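Local atomic coordinates of mutual gliding-motility protein MglA (Myxococcus xanthus DK 1622, PDB entry 6H17), a protein that acts as a GTP-binding, GTP-hydrolysing intracellular switch that coordinates the two gliding-motility systems and controls the direction and speed of gliding. Residues D97-M110 / P135-V149. Numbering follows the deposited sequence. Where two conformers were deposited one is given.
With GSP (5'-guanosine-diphosphate-monothiophosphate), chain C; SO4 (sulfate ion), chain D.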
loop_
_atom_site.group_PDB
_atom_site.type_symbol
_atom_site.label_atom_id
_atom_site.label_comp_id
_atom_site.label_asym_id
_atom_site.label_seq_id
_atom_site.Cartn_x
_atom_site.Cartn_y
_atom_site.Cartn_z
ATOM N N ASP A 97 -5.913 -7.388 2.062
ATOM C CA ASP A 97 -5.816 -7.599 3.505
ATOM C C ASP A 97 -5.297 -6.392 4.261
ATOM O O ASP A 97 -5.611 -6.243 5.447
ATOM C CB ASP A 97 -4.919 -8.802 3.804
ATOM C CG ASP A 97 -5.462 -10.062 3.201
ATOM O OD1 ASP A 97 -6.622 -10.408 3.514
ATOM O OD2 ASP A 97 -4.784 -10.677 2.364
ATOM N N GLY A 98 -4.496 -5.553 3.635
ATOM C CA GLY A 98 -4.055 -4.320 4.271
ATOM C C GLY A 98 -3.752 -3.288 3.215
ATOM O O GLY A 98 -3.400 -3.630 2.081
ATOM N N VAL A 99 -3.877 -2.019 3.592
ATOM C CA VAL A 99 -3.664 -0.912 2.667
ATOM C C VAL A 99 -2.648 0.067 3.230
ATOM O O VAL A 99 -2.645 0.376 4.428
ATOM C CB VAL A 99 -4.982 -0.176 2.365
ATOM C CG1 VAL A 99 -4.738 1.083 1.553
ATOM C CG2 VAL A 99 -5.947 -1.081 1.631
ATOM N N VAL A 100 -1.782 0.564 2.354
ATOM C CA VAL A 100 -0.919 1.707 2.635
ATOM C C VAL A 100 -1.402 2.818 1.728
ATOM O O VAL A 100 -1.392 2.659 0.496
ATOM C CB VAL A 100 0.557 1.406 2.346
ATOM C CG1 VAL A 100 1.384 2.667 2.536
ATOM C CG2 VAL A 100 1.074 0.277 3.224
ATOM N N PHE A 101 -1.824 3.940 2.307
ATOM C CA PHE A 101 -2.143 5.120 1.513
ATOM C C PHE A 101 -0.905 5.999 1.455
ATOM O O PHE A 101 -0.439 6.477 2.493
ATOM C CB PHE A 101 -3.318 5.904 2.081
ATOM C CG PHE A 101 -3.726 7.044 1.196
ATOM C CD1 PHE A 101 -3.201 8.326 1.357
ATOM C CD2 PHE A 101 -4.612 6.820 0.159
ATOM C CE1 PHE A 101 -3.582 9.360 0.516
ATOM C CE2 PHE A 101 -4.986 7.844 -0.693
ATOM C CZ PHE A 101 -4.500 9.104 -0.501
ATOM N N VAL A 102 -0.385 6.233 0.260
ATOM C CA VAL A 102 0.791 7.058 0.042
ATOM C C VAL A 102 0.305 8.436 -0.376
ATOM O O VAL A 102 -0.227 8.612 -1.476
ATOM C CB VAL A 102 1.724 6.454 -1.011
ATOM C CG1 VAL A 102 2.943 7.340 -1.218
ATOM C CG2 VAL A 102 2.147 5.033 -0.630
ATOM N N ALA A 103 0.462 9.422 0.500
ATOM C CA ALA A 103 0.082 10.795 0.195
ATOM C C ALA A 103 1.289 11.559 -0.325
ATOM O O ALA A 103 2.411 11.404 0.173
ATOM C CB ALA A 103 -0.452 11.462 1.453
ATOM N N ASP A 104 1.064 12.370 -1.345
ATOM C CA ASP A 104 2.098 13.269 -1.851
ATOM C C ASP A 104 2.082 14.536 -1.006
ATOM O O ASP A 104 1.097 15.274 -1.017
ATOM C CB ASP A 104 1.808 13.581 -3.319
ATOM C CG ASP A 104 2.935 14.348 -3.996
ATOM O OD1 ASP A 104 3.551 15.222 -3.339
ATOM O OD2 ASP A 104 3.220 14.074 -5.187
ATOM N N SER A 105 3.158 14.813 -0.278
ATOM C CA SER A 105 3.125 15.945 0.644
ATOM C C SER A 105 3.111 17.300 -0.057
ATOM O O SER A 105 2.889 18.320 0.614
ATOM C CB SER A 105 4.343 15.924 1.578
ATOM O OG SER A 105 4.286 14.834 2.490
ATOM N N GLN A 106 3.393 17.375 -1.354
ATOM C CA GLN A 106 3.408 18.673 -2.024
ATOM C C GLN A 106 2.056 19.368 -1.878
ATOM O O GLN A 106 0.997 18.775 -2.102
ATOM C CB GLN A 106 3.711 18.508 -3.508
ATOM C CG GLN A 106 5.078 17.970 -3.794
ATOM C CD GLN A 106 5.304 17.786 -5.267
ATOM O OE1 GLN A 106 5.881 18.651 -5.935
ATOM N NE2 GLN A 106 4.829 16.680 -5.799
ATOM N N ILE A 107 2.090 20.661 -1.556
ATOM C CA ILE A 107 0.858 21.395 -1.267
ATOM C C ILE A 107 -0.082 21.392 -2.466
ATOM O O ILE A 107 -1.308 21.277 -2.303
ATOM C CB ILE A 107 1.205 22.798 -0.738
ATOM C CG1 ILE A 107 -0.030 23.461 -0.106
ATOM C CG2 ILE A 107 1.823 23.676 -1.837
ATOM C CD1 ILE A 107 0.338 24.612 0.805
ATOM N N GLU A 108 0.470 21.440 -3.680
ATOM C CA GLU A 108 -0.344 21.435 -4.891
ATOM C C GLU A 108 -1.143 20.151 -5.062
ATOM O O GLU A 108 -2.151 20.147 -5.781
ATOM C CB GLU A 108 0.568 21.638 -6.109
ATOM C CG GLU A 108 1.277 22.992 -6.153
ATOM C CD GLU A 108 2.643 23.001 -5.468
ATOM O OE1 GLU A 108 2.977 22.069 -4.700
ATOM O OE2 GLU A 108 3.401 23.967 -5.707
ATOM N N ARG A 109 -0.722 19.073 -4.416
ATOM C CA ARG A 109 -1.341 17.769 -4.574
ATOM C C ARG A 109 -2.274 17.412 -3.433
ATOM O O ARG A 109 -2.756 16.281 -3.380
ATOM C CB ARG A 109 -0.267 16.692 -4.739
ATOM C CG ARG A 109 0.564 16.877 -6.009
ATOM C CD ARG A 109 -0.268 16.695 -7.261
ATOM N NE ARG A 109 -0.566 15.289 -7.516
ATOM C CZ ARG A 109 -1.500 14.845 -8.357
ATOM N NH1 ARG A 109 -2.291 15.684 -9.023
ATOM N NH2 ARG A 109 -1.661 13.554 -8.538
ATOM N N MET A 110 -2.573 18.342 -2.535
ATOM C CA MET A 110 -3.461 18.008 -1.427
ATOM C C MET A 110 -4.848 17.623 -1.910
ATOM O O MET A 110 -5.446 16.684 -1.379
ATOM C CB MET A 110 -3.533 19.143 -0.401
ATOM C CG MET A 110 -4.459 18.813 0.788
ATOM S SD MET A 110 -4.011 17.286 1.669
ATOM C CE MET A 110 -2.689 17.860 2.732
ATOM N N PRO A 135 -6.672 -3.345 8.266
ATOM C CA PRO A 135 -5.294 -2.881 8.488
ATOM C C PRO A 135 -4.922 -1.788 7.498
ATOM O O PRO A 135 -5.051 -1.962 6.280
ATOM C CB PRO A 135 -4.471 -4.149 8.268
ATOM C CG PRO A 135 -5.407 -5.233 8.767
ATOM C CD PRO A 135 -6.748 -4.824 8.252
ATOM N N TYR A 136 -4.457 -0.651 8.024
ATOM C CA TYR A 136 -4.329 0.564 7.224
ATOM C C TYR A 136 -3.293 1.478 7.851
ATOM O O TYR A 136 -3.363 1.786 9.041
ATOM C CB TYR A 136 -5.701 1.251 7.139
ATOM C CG TYR A 136 -5.680 2.655 6.586
ATOM C CD1 TYR A 136 -4.936 2.964 5.472
ATOM C CD2 TYR A 136 -6.415 3.673 7.185
ATOM C CE1 TYR A 136 -4.885 4.248 4.968
ATOM C CE2 TYR A 136 -6.386 4.972 6.679
ATOM C CZ TYR A 136 -5.610 5.239 5.570
ATOM O OH TYR A 136 -5.532 6.506 5.023
ATOM N N VAL A 137 -2.335 1.909 7.043
ATOM C CA VAL A 137 -1.270 2.823 7.446
ATOM C C VAL A 137 -1.188 3.915 6.403
ATOM O O VAL A 137 -1.391 3.659 5.209
ATOM C CB VAL A 137 0.074 2.082 7.563
ATOM C CG1 VAL A 137 1.235 3.034 7.842
ATOM C CG2 VAL A 137 -0.020 0.979 8.632
ATOM N N ILE A 138 -0.897 5.126 6.837
ATOM C CA ILE A 138 -0.734 6.262 5.932
ATOM C C ILE A 138 0.719 6.723 5.925
ATOM O O ILE A 138 1.377 6.792 6.976
ATOM C CB ILE A 138 -1.707 7.418 6.257
ATOM C CG1 ILE A 138 -1.657 8.468 5.128
ATOM C CG2 ILE A 138 -1.434 8.039 7.602
ATOM C CD1 ILE A 138 -2.915 9.361 5.077
ATOM N N GLN A 139 1.211 7.047 4.740
ATOM C CA GLN A 139 2.563 7.538 4.534
ATOM C C GLN A 139 2.517 8.939 3.957
ATOM O O GLN A 139 1.850 9.175 2.943
ATOM C CB GLN A 139 3.296 6.607 3.574
ATOM C CG GLN A 139 4.751 6.984 3.360
ATOM C CD GLN A 139 5.418 6.137 2.317
ATOM O OE1 GLN A 139 5.455 6.495 1.141
ATOM N NE2 GLN A 139 5.959 4.989 2.739
ATOM N N TYR A 140 3.227 9.864 4.584
ATOM C CA TYR A 140 3.369 11.225 4.073
ATOM C C TYR A 140 4.686 11.268 3.312
ATOM O O TYR A 140 5.748 11.487 3.895
ATOM C CB TYR A 140 3.334 12.248 5.199
ATOM C CG TYR A 140 2.147 12.126 6.138
ATOM C CD1 TYR A 140 0.865 11.831 5.669
ATOM C CD2 TYR A 140 2.312 12.285 7.506
ATOM C CE1 TYR A 140 -0.217 11.727 6.552
ATOM C CE2 TYR A 140 1.248 12.176 8.380
ATOM C CZ TYR A 140 -0.009 11.893 7.886
ATOM O OH TYR A 140 -1.096 11.771 8.743
ATOM N N ASN A 141 4.612 11.040 2.006
ATOM C CA ASN A 141 5.800 10.911 1.171
ATOM C C ASN A 141 6.225 12.269 0.630
ATOM O O ASN A 141 5.503 13.268 0.703
ATOM C CB ASN A 141 5.532 9.900 0.049
ATOM C CG ASN A 141 6.776 9.478 -0.672
ATOM O OD1 ASN A 141 7.843 9.324 -0.061
ATOM N ND2 ASN A 141 6.674 9.305 -1.980
ATOM N N LYS A 142 7.431 12.300 0.087
ATOM C CA LYS A 142 8.023 13.517 -0.494
ATOM C C LYS A 142 8.311 14.587 0.562
ATOM O O LYS A 142 8.209 15.788 0.299
ATOM C CB LYS A 142 7.235 14.083 -1.680
ATOM C CG LYS A 142 6.760 13.012 -2.665
ATOM C CD LYS A 142 6.560 13.565 -4.064
ATOM C CE LYS A 142 6.056 12.483 -4.999
ATOM N NZ LYS A 142 5.631 13.075 -6.311
ATOM N N ARG A 143 8.777 14.157 1.742
ATOM C CA ARG A 143 9.123 15.102 2.796
ATOM C C ARG A 143 10.325 15.959 2.443
ATOM O O ARG A 143 10.552 16.975 3.104
ATOM C CB ARG A 143 9.410 14.382 4.120
ATOM C CG ARG A 143 8.271 13.533 4.661
ATOM C CD ARG A 143 6.962 14.280 4.774
ATOM N NE ARG A 143 7.141 15.541 5.482
ATOM C CZ ARG A 143 6.307 16.568 5.417
ATOM N NH1 ARG A 143 5.194 16.479 4.723
ATOM N NH2 ARG A 143 6.570 17.680 6.087
ATOM N N ASP A 144 11.085 15.583 1.416
ATOM C CA ASP A 144 12.280 16.301 1.011
ATOM C C ASP A 144 11.982 17.569 0.231
ATOM O O ASP A 144 12.888 18.388 0.043
ATOM C CB ASP A 144 13.150 15.385 0.132
ATOM C CG ASP A 144 12.432 14.917 -1.116
ATOM O OD1 ASP A 144 12.951 15.147 -2.227
ATOM O OD2 ASP A 144 11.340 14.321 -1.002
ATOM N N LEU A 145 10.758 17.762 -0.233
ATOM C CA LEU A 145 10.488 18.844 -1.165
ATOM C C LEU A 145 10.162 20.150 -0.426
ATOM O O LEU A 145 9.507 20.127 0.622
ATOM C CB LEU A 145 9.355 18.467 -2.113
ATOM C CG LEU A 145 9.733 17.357 -3.094
ATOM C CD1 LEU A 145 8.572 17.010 -3.997
ATOM C CD2 LEU A 145 10.950 17.776 -3.914
ATOM N N PRO A 146 10.589 21.283 -0.957
ATOM C CA PRO A 146 10.366 22.553 -0.248
ATOM C C PRO A 146 8.906 22.945 -0.186
ATOM O O PRO A 146 8.533 23.734 0.701
ATOM C CB PRO A 146 11.197 23.560 -1.053
ATOM C CG PRO A 146 11.334 22.951 -2.411
ATOM C CD PRO A 146 11.358 21.449 -2.203
ATOM N N ASN A 147 8.086 22.438 -1.093
ATOM C CA ASN A 147 6.656 22.705 -1.116
ATOM C C ASN A 147 5.855 21.653 -0.345
ATOM O O ASN A 147 4.624 21.623 -0.473
ATOM C CB ASN A 147 6.163 22.840 -2.570
ATOM C CG ASN A 147 6.553 21.645 -3.469
ATOM O OD1 ASN A 147 7.638 21.080 -3.347
ATOM N ND2 ASN A 147 5.684 21.316 -4.422
ATOM N N ALA A 148 6.501 20.818 0.462
ATOM C CA ALA A 148 5.789 19.862 1.297
ATOM C C ALA A 148 5.019 20.575 2.398
ATOM O O ALA A 148 5.533 21.489 3.052
ATOM C CB ALA A 148 6.776 18.879 1.927
ATOM N N VAL A 149 3.781 20.134 2.607
ATOM C CA VAL A 149 2.958 20.582 3.733
ATOM C C VAL A 149 3.570 20.080 5.034
ATOM O O VAL A 149 4.277 19.076 5.064
ATOM C CB VAL A 149 1.548 19.997 3.482
ATOM C CG1 VAL A 149 0.625 20.150 4.677
ATOM C CG2 VAL A 149 0.933 20.663 2.244
HETATM P PG GSP C . 1.235 6.145 -10.670
HETATM O O3B GSP C . 2.411 6.825 -9.725
HETATM S S1G GSP C . 0.915 7.376 -12.049
HETATM O O2G GSP C . 1.799 4.777 -11.106
HETATM O O3G GSP C . 0.039 5.936 -9.736
HETATM P PB GSP C . 3.256 6.262 -8.509
HETATM O O1B GSP C . 2.574 6.558 -7.226
HETATM O O2B GSP C . 3.629 4.847 -8.739
HETATM P PA GSP C . 6.087 6.828 -8.729
HETATM O O1A GSP C . 6.504 6.002 -7.607
HETATM O O2A GSP C . 6.349 6.336 -10.085
HETATM O O3A GSP C . 4.551 7.218 -8.592
HETATM O "O5'" GSP C . 6.750 8.260 -8.492
HETATM C "C5'" GSP C . 6.485 9.330 -9.386
HETATM C "C4'" GSP C . 7.646 10.317 -9.388
HETATM O "O4'" GSP C . 7.799 10.884 -8.071
HETATM C "C3'" GSP C . 8.957 9.654 -9.724
HETATM O "O3'" GSP C . 9.736 10.524 -10.527
HETATM C "C2'" GSP C . 9.657 9.436 -8.384
HETATM O "O2'" GSP C . 11.053 9.401 -8.430
HETATM C "C1'" GSP C . 9.123 10.655 -7.617
HETATM N N9 GSP C . 9.117 10.497 -6.169
HETATM C C8 GSP C . 8.564 9.460 -5.484
HETATM N N7 GSP C . 8.748 9.642 -4.160
HETATM C C5 GSP C . 9.431 10.821 -4.012
HETATM C C6 GSP C . 9.908 11.504 -2.894
HETATM O O6 GSP C . 9.767 11.133 -1.704
HETATM N N1 GSP C . 10.576 12.662 -3.141
HETATM C C2 GSP C . 10.764 13.160 -4.405
HETATM N N2 GSP C . 11.410 14.303 -4.554
HETATM N N3 GSP C . 10.317 12.512 -5.506
HETATM C C4 GSP C . 9.668 11.356 -5.270
HETATM S S SO4 D . -3.939 12.978 -11.525
HETATM O O1 SO4 D . -2.918 12.212 -10.812
HETATM O O2 SO4 D . -5.240 12.327 -11.340
HETATM O O3 SO4 D . -4.041 14.342 -11.013
HETATM O O4 SO4 D . -3.595 12.968 -12.946
#
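The guanine-specificity loop of this small GTPase, its NKxD motif Asn-141 to Asp-144, begins at the end of a parallel strand pair in which 98-104 and 136-141, the strands of a beta-alpha-beta unit, run 19° apart. Their ladder of backbone bonds runs through Asn-141 N, which donates to Ala-103 O, to Asn-141 O, which takes both Ser-105 N and Ser-105 OG (2.7 Å) from opposite faces of its carbonyl plane. On the sheet face carrying Phe-101, Phe-101 CD1 lies 3.9 Å from Ile-138 CD1, the two side chains side by side; helix 110-125 packs against Phe-101 there.

Around the base, Asp-144 OD2 accepts from GSP N1 (2.8 Å) and OD1 from N2, evidence of guanine recognition, while Asn-141 ND2 donates to N7 and to Cys-23 O, and its OD1 accepts from Ala-170 N. Lys-142, extended beyond CG, passes the base and brings NZ to Asp-104 OD2 (2.8 Å), a salt bridge made from above the carboxylate plane; NZ also donates to Leu-22 O. Gln-106 fixes that carboxylate: NE2 meets both oxygens on their syn sides, and its backbone N closes an Asx turn on OD1.

Further on, Val-149 N donates to Ser-105 O (2.8 Å), and Arg-143 holds Val-149 O end-on with NH1 and NH2. Asn-147, with CG between backbone N and carbonyl carbon (chi1 53°), directs ND2 to Gln-106 OE1 (3.1 Å), the amide planes 88° apart.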